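Local coordinates for protein ZYG-9 (Caenorhabditis elegans, PDB 2OF3) that plays a major role in organizing microtubules and spindle poles during mitosis and meiosis in the one-cell embryo, as a member of the TOG/XMAP215 family, at residues S207-V212 / D240-A245; V158-D161 / K167-P170; K106-C111 / D146-S151. All coordinates share one frame; numbering follows the deposited sequence.

Interaction 1. Residues S207-V212 / D240-A245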
loop_
_atom_site.group_PDB
_atom_site.type_symbol
_atom_site.label_atom_id
_atom_site.label_comp_id
_atom_site.label_asym_id
_atom_site.label_seq_id
_atom_site.Cartn_x
_atom_site.Cartn_y
_atom_site.Cartn_z
ATOM N N SER A 207 9.727 16.245 -5.128
ATOM C CA SER A 207 9.300 16.808 -6.413
ATOM C C SER A 207 7.813 16.415 -6.712
ATOM O O SER A 207 7.476 16.017 -7.830
ATOM C CB SER A 207 10.197 16.326 -7.566
ATOM O OG SER A 207 11.459 16.989 -7.545
ATOM N N VAL A 208 6.973 16.537 -5.694
ATOM C CA VAL A 208 5.572 16.250 -5.831
ATOM C C VAL A 208 4.924 17.165 -6.883
ATOM O O VAL A 208 4.274 16.663 -7.794
ATOM C CB VAL A 208 4.840 16.411 -4.489
ATOM C CG1 VAL A 208 3.326 16.305 -4.688
ATOM C CG2 VAL A 208 5.352 15.362 -3.470
ATOM N N GLU A 209 5.112 18.477 -6.781
ATOM C CA GLU A 209 4.449 19.425 -7.717
ATOM C C GLU A 209 4.766 19.102 -9.145
ATOM O O GLU A 209 3.857 18.991 -9.963
ATOM C CB GLU A 209 4.771 20.889 -7.420
ATOM C CG GLU A 209 4.549 21.317 -5.992
ATOM C CD GLU A 209 5.818 21.170 -5.103
ATOM O OE1 GLU A 209 6.656 20.256 -5.310
ATOM O OE2 GLU A 209 5.959 21.982 -4.172
ATOM N N LYS A 210 6.033 18.855 -9.443
ATOM C CA LYS A 210 6.454 18.588 -10.799
ATOM C C LYS A 210 6.014 17.234 -11.337
ATOM O O LYS A 210 5.758 17.091 -12.544
ATOM C CB LYS A 210 8.004 18.703 -10.903
ATOM C CG LYS A 210 8.563 18.288 -12.265
ATOM C CD LYS A 210 10.033 18.757 -12.474
ATOM C CE LYS A 210 10.380 18.926 -14.006
ATOM N NZ LYS A 210 9.941 20.286 -14.635
ATOM N N THR A 211 5.975 16.221 -10.461
ATOM C CA THR A 211 5.555 14.901 -10.863
ATOM C C THR A 211 4.041 14.862 -11.104
ATOM O O THR A 211 3.555 14.143 -11.996
ATOM C CB THR A 211 5.910 13.858 -9.763
ATOM O OG1 THR A 211 7.282 14.048 -9.370
ATOM C CG2 THR A 211 5.752 12.465 -10.279
ATOM N N VAL A 212 3.318 15.626 -10.293
ATOM C CA VAL A 212 1.857 15.575 -10.314
ATOM C C VAL A 212 1.294 16.465 -11.455
ATOM O O VAL A 212 0.312 16.103 -12.113
ATOM C CB VAL A 212 1.257 15.912 -8.920
ATOM C CG1 VAL A 212 -0.270 16.204 -9.012
ATOM C CG2 VAL A 212 1.527 14.757 -7.903
ATOM N N ASP A 240 2.896 30.877 -4.634
ATOM C CA ASP A 240 3.520 30.866 -5.988
ATOM C C ASP A 240 4.753 30.015 -6.188
ATOM O O ASP A 240 5.164 29.803 -7.342
ATOM C CB ASP A 240 3.953 32.280 -6.430
ATOM C CG ASP A 240 2.786 33.217 -6.749
ATOM O OD1 ASP A 240 1.591 32.785 -6.903
ATOM O OD2 ASP A 240 3.106 34.436 -6.857
ATOM N N GLN A 241 5.396 29.598 -5.090
ATOM C CA GLN A 241 6.410 28.541 -5.131
ATOM C C GLN A 241 5.844 27.271 -5.767
ATOM O O GLN A 241 6.560 26.576 -6.473
ATOM C CB GLN A 241 6.872 28.180 -3.722
ATOM C CG GLN A 241 7.919 29.126 -3.116
ATOM C CD GLN A 241 9.160 29.260 -4.006
ATOM O OE1 GLN A 241 9.719 28.249 -4.476
ATOM N NE2 GLN A 241 9.580 30.512 -4.268
ATOM N N MET A 242 4.560 26.967 -5.518
ATOM C CA MET A 242 3.897 25.827 -6.206
ATOM C C MET A 242 4.181 25.894 -7.685
ATOM O O MET A 242 4.642 24.898 -8.274
ATOM C CB MET A 242 2.379 25.764 -5.959
ATOM C CG MET A 242 1.656 24.597 -6.760
ATOM S SD MET A 242 1.168 24.951 -8.451
ATOM C CE MET A 242 2.056 23.892 -9.409
ATOM N N TRP A 243 3.928 27.069 -8.289
ATOM C CA TRP A 243 4.126 27.256 -9.740
ATOM C C TRP A 243 5.586 27.068 -10.134
ATOM O O TRP A 243 5.872 26.463 -11.174
ATOM C CB TRP A 243 3.614 28.629 -10.237
ATOM C CG TRP A 243 2.183 28.990 -9.939
ATOM C CD1 TRP A 243 1.748 29.965 -9.084
ATOM C CD2 TRP A 243 1.002 28.387 -10.489
ATOM N NE1 TRP A 243 0.382 30.007 -9.071
ATOM C CE2 TRP A 243 -0.105 29.049 -9.922
ATOM C CE3 TRP A 243 0.772 27.319 -11.378
ATOM C CZ2 TRP A 243 -1.435 28.695 -10.222
ATOM C CZ3 TRP A 243 -0.553 26.961 -11.682
ATOM C CH2 TRP A 243 -1.641 27.657 -11.109
ATOM N N LYS A 244 6.520 27.565 -9.317
ATOM C CA LYS A 244 7.963 27.394 -9.653
ATOM C C LYS A 244 8.374 25.913 -9.668
ATOM O O LYS A 244 8.921 25.421 -10.657
ATOM C CB LYS A 244 8.849 28.192 -8.699
ATOM C CG LYS A 244 10.362 27.960 -8.929
ATOM C CD LYS A 244 11.258 29.174 -8.480
ATOM C CE LYS A 244 12.782 28.785 -8.414
ATOM N NZ LYS A 244 13.215 28.146 -7.073
ATOM N N ALA A 245 8.043 25.200 -8.573
ATOM C CA ALA A 245 8.209 23.735 -8.426
ATOM C C ALA A 245 7.528 22.906 -9.546
ATOM O O ALA A 245 8.100 21.949 -10.080
ATOM C CB ALA A 245 7.697 23.324 -7.017
#
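E209 bends over the methyl group of A245 where two short helices of the TOG domain, an all-helical α-solenoid built of HEAT repeats, lean against each other. The axes of 208-212 and 241-245 approach to 8.7 Å and cross at -60°, and no hydrogen bond joins them. The glutamate's CG stands beside the backbone N (chi1 -52°), and a second turn at CB-CG (chi2 92°) lays the carboxylate broadside to its neighbour. A245 CB thus sits almost squarely above the carboxylate face, 3.4 Å from E209 CD and nearly evenly placed between E209 OE1 at 3.7 Å and OE2 at 3.6 Å. The aliphatic part of the same chain continues the contact, with E209 CG 4.4 Å from M242 CG. M242 SD lies over one face of the W243 ring, offset toward its rim, while W243 itself packs on helix 251-264 and forms a cation-pi pair with K254. E209 is buried, resting also on I200 and C234, and its OE2 lies close to OE2 of E238; such a meeting of acids could raise the pKa of one of them. With an alanine in place of E209, the A245 methyl would probably lose its cover and a gap would open beside M242 CG. K210 meets the second helix through its base alone: K210 CB rests 3.4 Å from A245 O.

Interaction 2. Residues V158-D161 / K167-P170; sequences VLSD and KMTP
M168 reaches from helix 165-174 to L159 and S160 on the preceding helix, 146-163, within the HEAT-type α-solenoid of the TOG domain; the two helices follow each other in the chain almost without a break. Its CB heads for the neighbouring helix, and CG, next along, lies against the backbone at 4.1 Å from S160 CA. Here the chain bends: chi2 of -64° brings SD alongside L159, 4.3 Å from L159 CB, and a further bend at chi3 (-77°) carries the methyl on to the other helix, where M168 CE packs at 4.1 Å on L159 CB. The thioether therefore hooks across two successive residues instead of stretching past them. V134 of helix 127-139 and Y194 of helix 181-198 also touch M168, while L159 carries the apolar layer on to F133, L137 and V115. All three residues of the contact are buried. The one polar side chain among them, S160, has its hydroxyl engaged by hydrogen bonds with Y194 OH and with V156 O a turn earlier in its own helix. Towards M168 that hydroxyl offers only van der Waals contact, S160 OG lying 4.3 Å from M168 CE.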
loop_
_atom_site.group_PDB
_atom_site.type_symbol
_atom_site.label_atom_id
_atom_site.label_comp_id
_atom_site.label_asym_id
_atom_site.label_seq_id
_atom_site.Cartn_x
_atom_site.Cartn_y
_atom_site.Cartn_z
ATOM N N VAL A 158 -3.920 3.443 7.724
ATOM C CA VAL A 158 -3.128 2.883 8.860
ATOM C C VAL A 158 -1.600 2.866 8.567
ATOM O O VAL A 158 -0.786 3.307 9.394
ATOM C CB VAL A 158 -3.634 1.458 9.251
ATOM C CG1 VAL A 158 -2.851 0.892 10.420
ATOM C CG2 VAL A 158 -5.157 1.521 9.595
ATOM N N LEU A 159 -1.211 2.392 7.389
ATOM C CA LEU A 159 0.183 2.370 7.003
ATOM C C LEU A 159 0.800 3.752 6.945
ATOM O O LEU A 159 1.975 3.909 7.233
ATOM C CB LEU A 159 0.339 1.705 5.620
ATOM C CG LEU A 159 0.198 0.191 5.590
ATOM C CD1 LEU A 159 -0.106 -0.315 4.163
ATOM C CD2 LEU A 159 1.488 -0.411 6.129
ATOM N N SER A 160 0.038 4.764 6.541
ATOM C CA SER A 160 0.531 6.145 6.504
ATOM C C SER A 160 0.914 6.560 7.910
ATOM O O SER A 160 1.851 7.322 8.076
ATOM C CB SER A 160 -0.558 7.117 6.001
ATOM O OG SER A 160 -0.964 6.865 4.665
ATOM N N ASP A 161 0.187 6.106 8.919
ATOM C CA ASP A 161 0.554 6.394 10.302
ATOM C C ASP A 161 1.810 5.681 10.721
ATOM O O ASP A 161 2.607 6.270 11.403
ATOM C CB ASP A 161 -0.544 6.014 11.300
ATOM C CG ASP A 161 -1.729 6.987 11.275
ATOM O OD1 ASP A 161 -1.569 8.154 10.812
ATOM O OD2 ASP A 161 -2.838 6.587 11.740
ATOM N N LYS A 167 8.033 8.501 3.576
ATOM C CA LYS A 167 8.401 7.205 3.000
ATOM C C LYS A 167 7.288 6.580 2.154
ATOM O O LYS A 167 7.582 5.738 1.333
ATOM C CB LYS A 167 8.794 6.184 4.088
ATOM C CG LYS A 167 10.076 6.478 4.871
ATOM C CD LYS A 167 11.339 6.273 4.032
ATOM C CE LYS A 167 12.663 6.407 4.888
ATOM N NZ LYS A 167 12.513 5.769 6.278
ATOM N N MET A 168 6.017 6.957 2.360
ATOM C CA MET A 168 4.910 6.473 1.528
ATOM C C MET A 168 4.855 7.113 0.143
ATOM O O MET A 168 4.536 6.453 -0.845
ATOM C CB MET A 168 3.574 6.708 2.253
ATOM C CG MET A 168 3.242 5.703 3.448
ATOM S SD MET A 168 3.002 3.948 3.059
ATOM C CE MET A 168 1.372 4.058 2.385
ATOM N N THR A 169 5.176 8.401 0.064
ATOM C CA THR A 169 4.914 9.204 -1.148
ATOM C C THR A 169 5.640 8.714 -2.372
ATOM O O THR A 169 5.027 8.678 -3.436
ATOM C CB THR A 169 5.141 10.695 -0.882
ATOM O OG1 THR A 169 4.232 11.089 0.141
ATOM C CG2 THR A 169 4.910 11.589 -2.150
ATOM N N PRO A 170 6.934 8.313 -2.258
ATOM C CA PRO A 170 7.625 7.759 -3.451
ATOM C C PRO A 170 6.884 6.558 -4.109
ATOM O O PRO A 170 6.875 6.417 -5.360
ATOM C CB PRO A 170 8.995 7.298 -2.872
ATOM C CG PRO A 170 9.212 8.130 -1.652
ATOM C CD PRO A 170 7.836 8.399 -1.076
#

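Interaction 3. Residues K106-C111 / D146-S151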
loop_
_atom_site.group_PDB
_atom_site.type_symbol
_atom_site.label_atom_id
_atom_site.label_comp_id
_atom_site.label_asym_id
_atom_site.label_seq_id
_atom_site.Cartn_x
_atom_site.Cartn_y
_atom_site.Cartn_z
ATOM N N LYS A 106 -11.774 -10.959 2.288
ATOM C CA LYS A 106 -11.181 -11.542 3.495
ATOM C C LYS A 106 -9.675 -11.302 3.581
ATOM O O LYS A 106 -9.124 -11.261 4.677
ATOM C CB LYS A 106 -11.365 -13.070 3.554
ATOM C CG LYS A 106 -12.827 -13.569 3.723
ATOM C CD LYS A 106 -13.410 -13.075 5.036
ATOM C CE LYS A 106 -14.943 -13.167 5.026
ATOM N NZ LYS A 106 -15.354 -13.281 6.446
ATOM N N VAL A 107 -9.003 -11.256 2.434
ATOM C CA VAL A 107 -7.572 -10.885 2.418
ATOM C C VAL A 107 -7.417 -9.490 2.986
ATOM O O VAL A 107 -6.586 -9.266 3.844
ATOM C CB VAL A 107 -6.966 -10.959 1.011
ATOM C CG1 VAL A 107 -5.592 -10.281 0.993
ATOM C CG2 VAL A 107 -6.888 -12.433 0.520
ATOM N N LEU A 108 -8.270 -8.548 2.563
ATOM C CA LEU A 108 -8.116 -7.170 3.027
ATOM C C LEU A 108 -8.424 -7.029 4.488
ATOM O O LEU A 108 -7.838 -6.200 5.169
ATOM C CB LEU A 108 -8.948 -6.199 2.174
ATOM C CG LEU A 108 -8.465 -6.203 0.714
ATOM C CD1 LEU A 108 -9.492 -5.381 -0.024
ATOM C CD2 LEU A 108 -7.077 -5.535 0.576
ATOM N N GLU A 109 -9.334 -7.864 4.992
ATOM C CA GLU A 109 -9.637 -7.888 6.419
ATOM C C GLU A 109 -8.442 -8.365 7.188
ATOM O O GLU A 109 -8.113 -7.784 8.233
ATOM C CB GLU A 109 -10.813 -8.818 6.647
ATOM C CG GLU A 109 -11.153 -9.106 8.037
ATOM C CD GLU A 109 -12.309 -10.127 8.114
ATOM O OE1 GLU A 109 -13.003 -10.370 7.092
ATOM O OE2 GLU A 109 -12.523 -10.664 9.211
ATOM N N LEU A 110 -7.769 -9.403 6.687
ATOM C CA LEU A 110 -6.491 -9.817 7.317
ATOM C C LEU A 110 -5.425 -8.713 7.267
ATOM O O LEU A 110 -4.755 -8.471 8.276
ATOM C CB LEU A 110 -5.927 -11.139 6.751
ATOM C CG LEU A 110 -4.656 -11.659 7.433
ATOM C CD1 LEU A 110 -4.865 -11.873 8.968
ATOM C CD2 LEU A 110 -4.194 -12.952 6.778
ATOM N N CYS A 111 -5.271 -8.046 6.122
ATOM C CA CYS A 111 -4.268 -6.985 5.974
ATOM C C CYS A 111 -4.554 -5.884 6.988
ATOM O O CYS A 111 -3.643 -5.393 7.638
ATOM C CB CYS A 111 -4.280 -6.375 4.552
ATOM S SG CYS A 111 -3.691 -7.517 3.293
ATOM N N ASP A 146 -16.555 0.331 -5.595
ATOM C CA ASP A 146 -16.286 1.431 -4.669
ATOM C C ASP A 146 -15.987 1.013 -3.199
ATOM O O ASP A 146 -15.128 1.617 -2.513
ATOM C CB ASP A 146 -17.464 2.391 -4.732
ATOM C CG ASP A 146 -17.330 3.499 -3.792
ATOM O OD1 ASP A 146 -16.637 4.463 -4.143
ATOM O OD2 ASP A 146 -17.898 3.389 -2.689
ATOM N N ASN A 147 -16.697 -0.002 -2.721
ATOM C CA ASN A 147 -16.465 -0.532 -1.374
ATOM C C ASN A 147 -15.089 -1.193 -1.241
ATOM O O ASN A 147 -14.491 -1.162 -0.176
ATOM C CB ASN A 147 -17.582 -1.520 -0.971
ATOM C CG ASN A 147 -18.608 -0.897 -0.039
ATOM O OD1 ASN A 147 -18.285 -0.010 0.769
ATOM N ND2 ASN A 147 -19.851 -1.370 -0.128
ATOM N N MET A 148 -14.611 -1.793 -2.328
ATOM C CA MET A 148 -13.308 -2.398 -2.352
ATOM C C MET A 148 -12.199 -1.331 -2.312
ATOM O O MET A 148 -11.227 -1.482 -1.538
ATOM C CB MET A 148 -13.170 -3.383 -3.488
ATOM C CG MET A 148 -14.001 -4.661 -3.161
ATOM S SD MET A 148 -13.091 -5.759 -2.019
ATOM C CE MET A 148 -12.146 -6.404 -3.328
ATOM N N ARG A 149 -12.368 -0.247 -3.071
ATOM C CA ARG A 149 -11.429 0.879 -3.006
ATOM C C ARG A 149 -11.425 1.483 -1.630
ATOM O O ARG A 149 -10.401 1.917 -1.161
ATOM C CB ARG A 149 -11.751 1.952 -4.054
ATOM C CG ARG A 149 -11.581 1.467 -5.464
ATOM C CD ARG A 149 -11.672 2.598 -6.471
ATOM N NE ARG A 149 -12.988 3.259 -6.484
ATOM C CZ ARG A 149 -14.034 2.895 -7.226
ATOM N NH1 ARG A 149 -14.019 1.811 -8.038
ATOM N NH2 ARG A 149 -15.138 3.619 -7.129
ATOM N N THR A 150 -12.572 1.515 -0.959
ATOM C CA THR A 150 -12.639 2.048 0.378
ATOM C C THR A 150 -11.847 1.235 1.407
ATOM O O THR A 150 -11.203 1.782 2.307
ATOM C CB THR A 150 -14.127 2.160 0.805
ATOM O OG1 THR A 150 -14.719 3.146 -0.044
ATOM C CG2 THR A 150 -14.262 2.593 2.268
ATOM N N SER A 151 -11.932 -0.075 1.291
ATOM C CA SER A 151 -11.283 -0.999 2.225
ATOM C C SER A 151 -9.778 -0.889 2.062
ATOM O O SER A 151 -9.032 -0.950 3.049
ATOM C CB SER A 151 -11.713 -2.449 1.924
ATOM O OG SER A 151 -13.031 -2.677 2.427
#
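Apolar contact alone joins L108 to M148 and S151, and a single methyl does the touching. L108 CD1 is 4.1 Å from M148 SD and 4.2 Å from S151 CB, set against both residues at once. With CG beside the backbone N and chi2 near trans (172°), the leucine extends this branch to its full length towards helix 146-163. M148 comes to it by folding, its chain bent at chi2 and chi3, and the two side chains cross obliquely with the sulfur at the meeting point. S151 takes part through its CB. In the α-solenoid of HEAT repeats that forms a TOG domain, this joins helix 101-120 to the first turns of helix 146-163; L108 also touches V152 and I155 further along that helix, and F96 in a loop. No polar interaction crosses between the two segments. D146 O is gripped by two donors from T150, the backbone N and OG1, which approach from opposite faces of the carbonyl plane; the T150 OG1 to D146 O bond measures 2.9 Å. Among the ionic pairs, R149 NH2 forms a salt bridge with D146 OD1 at 3.4 Å, and D146 CA lies against one face of the guanidinium, toward its rim, while R149 NH1 bonds to E143 O in the preceding loop. On the other helix, a long salt bridge of 3.8 Å links K106 NZ to E109 OE1.

Interactions 2 and 3 are buried and share helix 146-163, which meets helix 101-120 near its start and helix 165-174 near its end; their centres are about 17 Å apart. Each uses a bent methionine against a leucine, although the methionine comes from the other helix in interaction 2 and from the shared helix in interaction 3. Interaction 1 is only partly buried, well away from the centre of the chain, and there a carboxylate covers an alanine methyl. It touches interaction 2 through V208 CG2 and T169 CG2, 4.0 Å apart, whereas interaction 3 lies across the chain's centre from it. None of the three is bridged by a hydrogen bond.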